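Local coordinates for protein myosin-17 (Arabidopsis thaliana, PDB 7KFL) that probably acts as an actin-based motor in plant cells, binding cargo through its helical globular tail, at residues A[91-96]-A[143-148]; A[83-88]-A[157-162]. All coordinates share one frame; numbering follows the deposited sequence.

Interaction 1: A[91-96]-A[143-148]; sequences TLKATG and LRQVEA
The side chains of Lys-93 and Gln-145 cross at about a right angle where the two short parallel strands begin. Gln-145 is bent at chi2 (-101°), which turns CD back over the neighbouring strand. Its OE1 lies 3.3 Å from CG of Lys-93, and Lys-93 CE rests near Gln-145 CB. This is contact with the aliphatic chain, since NZ stays farther off. The amide NE2 of Gln-145 comes close to Thr-91 O at a poor angle and makes a weak hydrogen bond to Arg-90 O. On one face of the sheet, Leu-92 and Val-146 lie side by side, CD2 to CG2 4.1 Å, and both touch Phe-46. Leu-92 CB also meets Ala-148 CB at 3.7 Å.

Three backbone bonds join the two segments: Val-146 N to Thr-91 O, Lys-93 N to Val-146 O at 2.9 Å, and Ala-148 N to Lys-93 O. Beyond them, Thr-95 holds OG1 between its backbone N and carbonyl carbon (chi1 64°). From there the hydroxyl donates to Ala-148 O at 2.7 Å, in the carbonyl plane. The short parallel pairing therefore rests on main-chain bonds and one threonine hydroxyl, with an apolar face turned to Phe-46 and a polar face of exposed side chains.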
# COMPACT_ATOMS: atom_id res chain seq x y z
N THR A 91 17.32 9.68 -18.39
CA THR A 91 18.58 9.42 -19.13
C THR A 91 18.28 8.73 -20.47
O THR A 91 18.53 9.36 -21.52
CB THR A 91 19.56 8.59 -18.28
OG1 THR A 91 19.90 9.37 -17.13
CG2 THR A 91 20.82 8.20 -19.01
N LEU A 92 17.77 7.49 -20.43
CA LEU A 92 17.60 6.61 -21.62
C LEU A 92 16.61 7.24 -22.61
O LEU A 92 15.44 7.42 -22.22
CB LEU A 92 17.11 5.23 -21.18
CG LEU A 92 17.93 4.51 -20.11
CD1 LEU A 92 17.61 3.02 -20.10
CD2 LEU A 92 19.43 4.71 -20.31
N LYS A 93 17.07 7.58 -23.81
CA LYS A 93 16.22 7.92 -24.99
C LYS A 93 15.87 6.62 -25.72
O LYS A 93 16.80 5.82 -25.96
CB LYS A 93 16.93 8.89 -25.94
CG LYS A 93 16.89 10.36 -25.57
CD LYS A 93 17.71 11.23 -26.51
CE LYS A 93 17.74 12.70 -26.14
NZ LYS A 93 16.85 13.52 -27.00
N ALA A 94 14.59 6.42 -26.07
CA ALA A 94 14.07 5.20 -26.72
C ALA A 94 14.57 5.12 -28.17
O ALA A 94 14.66 6.18 -28.83
CB ALA A 94 12.56 5.19 -26.67
N THR A 95 14.89 3.91 -28.63
CA THR A 95 15.39 3.60 -30.00
C THR A 95 14.63 2.39 -30.55
O THR A 95 14.08 1.62 -29.75
CB THR A 95 16.91 3.37 -30.01
OG1 THR A 95 17.20 2.21 -29.23
CG2 THR A 95 17.69 4.55 -29.48
N GLY A 96 14.63 2.24 -31.88
CA GLY A 96 13.98 1.12 -32.60
C GLY A 96 12.47 1.21 -32.54
O GLY A 96 11.94 2.31 -32.83
N LEU A 143 22.52 15.06 -15.14
CA LEU A 143 22.08 13.95 -16.03
C LEU A 143 22.07 14.43 -17.49
O LEU A 143 21.53 15.52 -17.75
CB LEU A 143 20.68 13.48 -15.61
CG LEU A 143 20.54 12.95 -14.18
CD1 LEU A 143 19.12 12.48 -13.92
CD2 LEU A 143 21.53 11.82 -13.92
N ARG A 144 22.64 13.62 -18.39
CA ARG A 144 22.68 13.87 -19.86
C ARG A 144 22.09 12.65 -20.58
O ARG A 144 22.44 11.52 -20.20
CB ARG A 144 24.11 14.19 -20.31
CG ARG A 144 25.13 13.10 -20.01
CD ARG A 144 26.56 13.59 -20.14
NE ARG A 144 27.50 12.67 -19.51
CZ ARG A 144 27.89 11.50 -20.01
NH1 ARG A 144 27.43 11.07 -21.17
NH2 ARG A 144 28.74 10.75 -19.33
N GLN A 145 21.22 12.90 -21.56
CA GLN A 145 20.46 11.85 -22.31
C GLN A 145 21.44 11.00 -23.13
O GLN A 145 22.36 11.59 -23.74
CB GLN A 145 19.42 12.49 -23.23
CG GLN A 145 18.35 13.29 -22.49
CD GLN A 145 17.05 12.53 -22.35
OE1 GLN A 145 16.16 12.61 -23.20
NE2 GLN A 145 16.92 11.79 -21.26
N VAL A 146 21.25 9.68 -23.13
CA VAL A 146 21.98 8.71 -24.01
C VAL A 146 20.92 7.90 -24.77
O VAL A 146 19.93 7.49 -24.14
CB VAL A 146 22.94 7.81 -23.21
CG1 VAL A 146 23.69 8.59 -22.14
CG2 VAL A 146 22.24 6.61 -22.58
N GLU A 147 21.11 7.71 -26.08
CA GLU A 147 20.22 6.86 -26.92
C GLU A 147 20.48 5.40 -26.54
O GLU A 147 21.48 4.83 -27.01
CB GLU A 147 20.42 7.14 -28.41
CG GLU A 147 19.93 8.52 -28.84
CD GLU A 147 19.75 8.71 -30.34
OE1 GLU A 147 18.93 7.97 -30.92
OE2 GLU A 147 20.42 9.58 -30.91
N ALA A 148 19.63 4.85 -25.67
CA ALA A 148 19.76 3.50 -25.07
C ALA A 148 19.56 2.43 -26.15
O ALA A 148 18.61 2.56 -26.94
CB ALA A 148 18.75 3.34 -23.96

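Interaction 2: A[83-88]-A[157-162]; sequences TLLLLL and QQLTAF
Helix segments 83-88 and 157-162 run roughly antiparallel, 148° between their directions, with axes 10.3 Å apart at closest approach. They belong to helices 71-89 and 150-186 of the helical cargo-binding domain, and their packing is apolar. Leu-159 reaches into the leucines of the facing helix. Its CG is anti to the backbone N (chi1 -174°). CD2 branches from there and touches Leu-84 CG at 3.6 Å, Leu-85 CG at 3.7 Å and Leu-88 CD1 at 3.9 Å. Leu-84 and Leu-88 each cross Leu-159 at about a right angle. Leu-85 instead slides past it in the opposite direction, and its two methyls go on to Thr-160. There CD1 lies 3.8 Å from Thr-160 CA.

An alanine in place of Leu-85 would probably open a gap beside CD2 of Leu-159 and lose the methyl contacts with Thr-160. Other helices enclose the same core. Leu-84 also packs on Ala-33 and Ile-36 of helix 31-43, and Leu-159 on Ile-61 of helix 53-65. The Thr-160 hydroxyl is hydrogen-bonded to Lys-156 O in its own helix. The same OG1 lies against the CD2 methyl of Leu-85, at 3.2 Å.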
# COMPACT_ATOMS: atom_id res chain seq x y z
N THR A 83 15.10 5.12 -7.10
CA THR A 83 16.15 6.13 -7.43
C THR A 83 16.83 5.75 -8.75
O THR A 83 17.05 6.67 -9.57
CB THR A 83 17.16 6.29 -6.29
OG1 THR A 83 16.43 6.57 -5.09
CG2 THR A 83 18.16 7.40 -6.54
N LEU A 84 17.14 4.47 -8.97
CA LEU A 84 17.79 4.00 -10.22
C LEU A 84 16.86 4.24 -11.41
O LEU A 84 17.34 4.76 -12.43
CB LEU A 84 18.17 2.52 -10.11
CG LEU A 84 18.94 1.95 -11.30
CD1 LEU A 84 20.01 2.93 -11.80
CD2 LEU A 84 19.58 0.61 -10.95
N LEU A 85 15.58 3.88 -11.28
CA LEU A 85 14.55 4.06 -12.34
C LEU A 85 14.36 5.55 -12.64
O LEU A 85 14.18 5.89 -13.82
CB LEU A 85 13.23 3.40 -11.90
CG LEU A 85 13.14 1.90 -12.18
CD1 LEU A 85 12.04 1.26 -11.35
CD2 LEU A 85 12.92 1.63 -13.66
N LEU A 86 14.40 6.40 -11.61
CA LEU A 86 14.30 7.88 -11.73
C LEU A 86 15.43 8.39 -12.64
O LEU A 86 15.15 9.20 -13.54
CB LEU A 86 14.35 8.51 -10.33
CG LEU A 86 14.19 10.03 -10.22
CD1 LEU A 86 15.53 10.72 -10.02
CD2 LEU A 86 13.45 10.62 -11.41
N LEU A 87 16.65 7.89 -12.43
CA LEU A 87 17.86 8.24 -13.23
C LEU A 87 17.68 7.72 -14.66
O LEU A 87 17.87 8.52 -15.60
CB LEU A 87 19.11 7.65 -12.58
CG LEU A 87 19.43 8.15 -11.17
CD1 LEU A 87 20.39 7.21 -10.46
CD2 LEU A 87 19.99 9.56 -11.20
N LEU A 88 17.32 6.44 -14.81
CA LEU A 88 17.06 5.77 -16.12
C LEU A 88 15.96 6.52 -16.89
O LEU A 88 16.12 6.70 -18.11
CB LEU A 88 16.66 4.31 -15.88
CG LEU A 88 17.74 3.39 -15.33
CD1 LEU A 88 17.26 1.95 -15.32
CD2 LEU A 88 19.04 3.50 -16.12
N GLN A 157 12.56 -1.77 -18.18
CA GLN A 157 11.29 -2.53 -18.14
C GLN A 157 11.37 -3.61 -17.05
O GLN A 157 10.40 -3.73 -16.28
CB GLN A 157 11.02 -3.11 -19.53
CG GLN A 157 9.89 -4.14 -19.57
CD GLN A 157 9.66 -4.61 -20.98
OE1 GLN A 157 9.55 -3.81 -21.91
NE2 GLN A 157 9.58 -5.92 -21.16
N GLN A 158 12.47 -4.37 -17.00
CA GLN A 158 12.69 -5.44 -15.99
C GLN A 158 12.80 -4.82 -14.58
O GLN A 158 12.21 -5.40 -13.64
CB GLN A 158 13.93 -6.27 -16.33
CG GLN A 158 13.69 -7.29 -17.43
CD GLN A 158 14.90 -8.14 -17.73
OE1 GLN A 158 15.93 -8.04 -17.08
NE2 GLN A 158 14.77 -9.00 -18.73
N LEU A 159 13.51 -3.70 -14.44
CA LEU A 159 13.70 -3.01 -13.14
C LEU A 159 12.37 -2.42 -12.66
O LEU A 159 12.10 -2.51 -11.44
CB LEU A 159 14.77 -1.93 -13.26
CG LEU A 159 15.18 -1.24 -11.96
CD1 LEU A 159 15.70 -2.25 -10.94
CD2 LEU A 159 16.22 -0.16 -12.21
N THR A 160 11.58 -1.84 -13.57
CA THR A 160 10.20 -1.36 -13.31
C THR A 160 9.38 -2.50 -12.71
O THR A 160 8.76 -2.29 -11.65
CB THR A 160 9.56 -0.79 -14.59
OG1 THR A 160 10.27 0.39 -14.95
CG2 THR A 160 8.09 -0.47 -14.44
N ALA A 161 9.39 -3.67 -13.36
CA ALA A 161 8.64 -4.88 -12.94
C ALA A 161 9.06 -5.29 -11.52
O ALA A 161 8.19 -5.74 -10.76
CB ALA A 161 8.84 -6.00 -13.93
N PHE A 162 10.34 -5.15 -11.18
CA PHE A 162 10.89 -5.55 -9.85
C PHE A 162 10.50 -4.52 -8.78
O PHE A 162 10.24 -4.95 -7.64
CB PHE A 162 12.39 -5.81 -9.94
CG PHE A 162 12.72 -7.27 -10.06
CD1 PHE A 162 12.74 -7.90 -11.30
CD2 PHE A 162 12.94 -8.05 -8.93
CE1 PHE A 162 13.02 -9.25 -11.41
CE2 PHE A 162 13.21 -9.40 -9.04
CZ PHE A 162 13.25 -10.00 -10.28

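How the interactions relate
Both contacts join the same two lengths of chain. Helix 71-89 leads into strand 92-93, and strand 146-147 leads into helix 150-186. Interaction 1 is thus nested inside the loop closed by interaction 2, and their centres are 14 Å apart. The strands pair in parallel, whereas the helices run roughly antiparallel. The two contacts meet directly where Leu-143 CD2 packs on Leu-87 CD2 at 3.8 Å. Thr-91 OG1 adds a hydrogen bond to Leu-87 O, and Phe-46, which lines interaction 1, also touches Leu-88. Interaction 2 is buried and its centre lies about 19 Å from the chain centre; interaction 1 is at the surface, its centre about 31 Å away.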